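Local coordinates for NAD-dependent aldehyde dehydrogenase (Sinorhizobium meliloti, PDB 3U4J), which probably oxidises aldehydes to carboxylic acids with NAD or NADP as the electron acceptor, at residues V355-V359 with Y384-F389. Residues are numbered along the deposited sequence; the frame is centred on the assembly and turned at random.
Sequences VHSYV and YAPTVF
Tyr384 reaches from the broken strand 383-390 to one turn of helix 349-364, its chi1 t and chi2 near 90° presenting one face to Val355 and its hydroxyl end to His356 and Val359. Val355 CG1 sits 4.1 Å from the ring centroid of Tyr384, 6° off the normal, a CH-pi contact over one face. At the ring's end Tyr384 OH and His356 ND1, 2.8 Å apart, share a hydrogen bond; His356 takes the t rotamer with chi2 61°, and the two rings meet rim to rim, planes at 52°. CA atoms stand 8.3 Å apart for His356 and Tyr384, 8.5 Å for Val359 and Thr387. This is the helix-on-sheet layering of an alpha/beta domain: the helix lies against strands 383-390 and 407-413, with Val407 touching both valines, Thr387 and Phe389. Val359 (chi1 t) points at the strand, placing CG2 3.5 Å from Tyr384 OH and 4.1 Å from Thr387 CG2, while its CG1 lies 3.7 Å from Phe389 CZ. From extended backbone, Phe389 (chi1 -77°, chi2 -77°) also brings CZ within 3.4 Å of Val359 O. Between Tyr384 and Thr387 the chain runs extended through Ala385 and Pro386, out of reach of 355-359, and Thr387 OG1 donates a hydrogen bond to Ala385 O at 2.7 Å.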
loop_
_atom_site.group_PDB
_atom_site.type_symbol
_atom_site.label_atom_id
_atom_site.label_comp_id
_atom_site.label_asym_id
_atom_site.label_seq_id
_atom_site.Cartn_x
_atom_site.Cartn_y
_atom_site.Cartn_z
ATOM N N VAL A 355 -35.432 -4.778 -27.362
ATOM C CA VAL A 355 -35.260 -3.316 -27.349
ATOM C C VAL A 355 -36.542 -2.603 -27.819
ATOM O O VAL A 355 -36.998 -1.653 -27.172
ATOM C CB VAL A 355 -34.045 -2.844 -28.172
ATOM C CG1 VAL A 355 -34.042 -1.296 -28.315
ATOM C CG2 VAL A 355 -32.713 -3.350 -27.538
ATOM N N HIS A 356 -37.125 -3.068 -28.927
ATOM C CA HIS A 356 -38.378 -2.470 -29.421
ATOM C C HIS A 356 -39.539 -2.649 -28.431
ATOM O O HIS A 356 -40.350 -1.742 -28.252
ATOM C CB HIS A 356 -38.771 -3.004 -30.811
ATOM C CG HIS A 356 -39.855 -2.195 -31.457
ATOM N ND1 HIS A 356 -39.698 -0.859 -31.753
ATOM C CD2 HIS A 356 -41.123 -2.516 -31.816
ATOM C CE1 HIS A 356 -40.815 -0.396 -32.292
ATOM N NE2 HIS A 356 -41.701 -1.375 -32.329
ATOM N N SER A 357 -39.597 -3.813 -27.783
ATOM C CA SER A 357 -40.575 -4.053 -26.726
ATOM C C SER A 357 -40.505 -3.012 -25.597
ATOM O O SER A 357 -41.529 -2.570 -25.075
ATOM C CB SER A 357 -40.360 -5.441 -26.134
ATOM O OG SER A 357 -41.424 -5.758 -25.256
ATOM N N TYR A 358 -39.298 -2.646 -25.176
ATOM C CA TYR A 358 -39.158 -1.614 -24.174
ATOM C C TYR A 358 -39.616 -0.227 -24.675
ATOM O O TYR A 358 -40.261 0.533 -23.938
ATOM C CB TYR A 358 -37.707 -1.575 -23.661
ATOM C CG TYR A 358 -37.444 -2.576 -22.558
ATOM C CD1 TYR A 358 -38.120 -2.481 -21.340
ATOM C CD2 TYR A 358 -36.519 -3.624 -22.724
ATOM C CE1 TYR A 358 -37.887 -3.399 -20.311
ATOM C CE2 TYR A 358 -36.263 -4.534 -21.684
ATOM C CZ TYR A 358 -36.970 -4.416 -20.489
ATOM O OH TYR A 358 -36.751 -5.284 -19.442
ATOM N N VAL A 359 -39.270 0.107 -25.915
ATOM C CA VAL A 359 -39.713 1.376 -26.511
ATOM C C VAL A 359 -41.245 1.385 -26.591
ATOM O O VAL A 359 -41.881 2.385 -26.251
ATOM C CB VAL A 359 -39.079 1.633 -27.909
ATOM C CG1 VAL A 359 -39.811 2.748 -28.638
ATOM C CG2 VAL A 359 -37.596 2.017 -27.747
ATOM N N TYR A 384 -31.235 -0.422 -35.046
ATOM C CA TYR A 384 -32.275 0.269 -34.296
ATOM C C TYR A 384 -31.955 1.757 -34.265
ATOM O O TYR A 384 -30.814 2.138 -34.047
ATOM C CB TYR A 384 -32.442 -0.328 -32.887
ATOM C CG TYR A 384 -33.822 -0.030 -32.346
ATOM C CD1 TYR A 384 -34.882 -0.909 -32.585
ATOM C CD2 TYR A 384 -34.089 1.168 -31.686
ATOM C CE1 TYR A 384 -36.198 -0.611 -32.151
ATOM C CE2 TYR A 384 -35.379 1.469 -31.232
ATOM C CZ TYR A 384 -36.421 0.575 -31.473
ATOM O OH TYR A 384 -37.678 0.871 -31.039
ATOM N N ALA A 385 -32.952 2.603 -34.521
ATOM C CA ALA A 385 -32.705 4.036 -34.604
ATOM C C ALA A 385 -32.311 4.637 -33.244
ATOM O O ALA A 385 -32.812 4.206 -32.223
ATOM C CB ALA A 385 -33.944 4.741 -35.126
ATOM N N PRO A 386 -31.407 5.633 -33.236
ATOM C CA PRO A 386 -31.173 6.375 -32.007
ATOM C C PRO A 386 -32.497 6.909 -31.454
ATOM O O PRO A 386 -33.284 7.548 -32.192
ATOM C CB PRO A 386 -30.288 7.530 -32.467
ATOM C CG PRO A 386 -29.518 6.960 -33.586
ATOM C CD PRO A 386 -30.496 6.071 -34.313
ATOM N N THR A 387 -32.722 6.650 -30.173
ATOM C CA THR A 387 -34.021 6.885 -29.553
ATOM C C THR A 387 -33.906 7.692 -28.270
ATOM O O THR A 387 -33.053 7.402 -27.414
ATOM C CB THR A 387 -34.730 5.530 -29.283
ATOM O OG1 THR A 387 -34.866 4.808 -30.526
ATOM C CG2 THR A 387 -36.129 5.735 -28.613
ATOM N N VAL A 388 -34.765 8.706 -28.140
ATOM C CA VAL A 388 -34.814 9.544 -26.939
ATOM C C VAL A 388 -36.256 9.682 -26.421
ATOM O O VAL A 388 -37.168 10.011 -27.188
ATOM C CB VAL A 388 -34.243 10.944 -27.204
ATOM C CG1 VAL A 388 -34.371 11.819 -25.950
ATOM C CG2 VAL A 388 -32.790 10.865 -27.681
ATOM N N PHE A 389 -36.452 9.395 -25.134
ATOM C CA PHE A 389 -37.717 9.664 -24.432
ATOM C C PHE A 389 -37.564 10.830 -23.461
ATOM O O PHE A 389 -36.547 10.942 -22.751
ATOM C CB PHE A 389 -38.178 8.461 -23.632
ATOM C CG PHE A 389 -38.807 7.374 -24.446
ATOM C CD1 PHE A 389 -40.131 7.495 -24.914
ATOM C CD2 PHE A 389 -38.108 6.191 -24.691
ATOM C CE1 PHE A 389 -40.750 6.436 -25.650
ATOM C CE2 PHE A 389 -38.695 5.134 -25.425
ATOM C CZ PHE A 389 -40.035 5.263 -25.909
#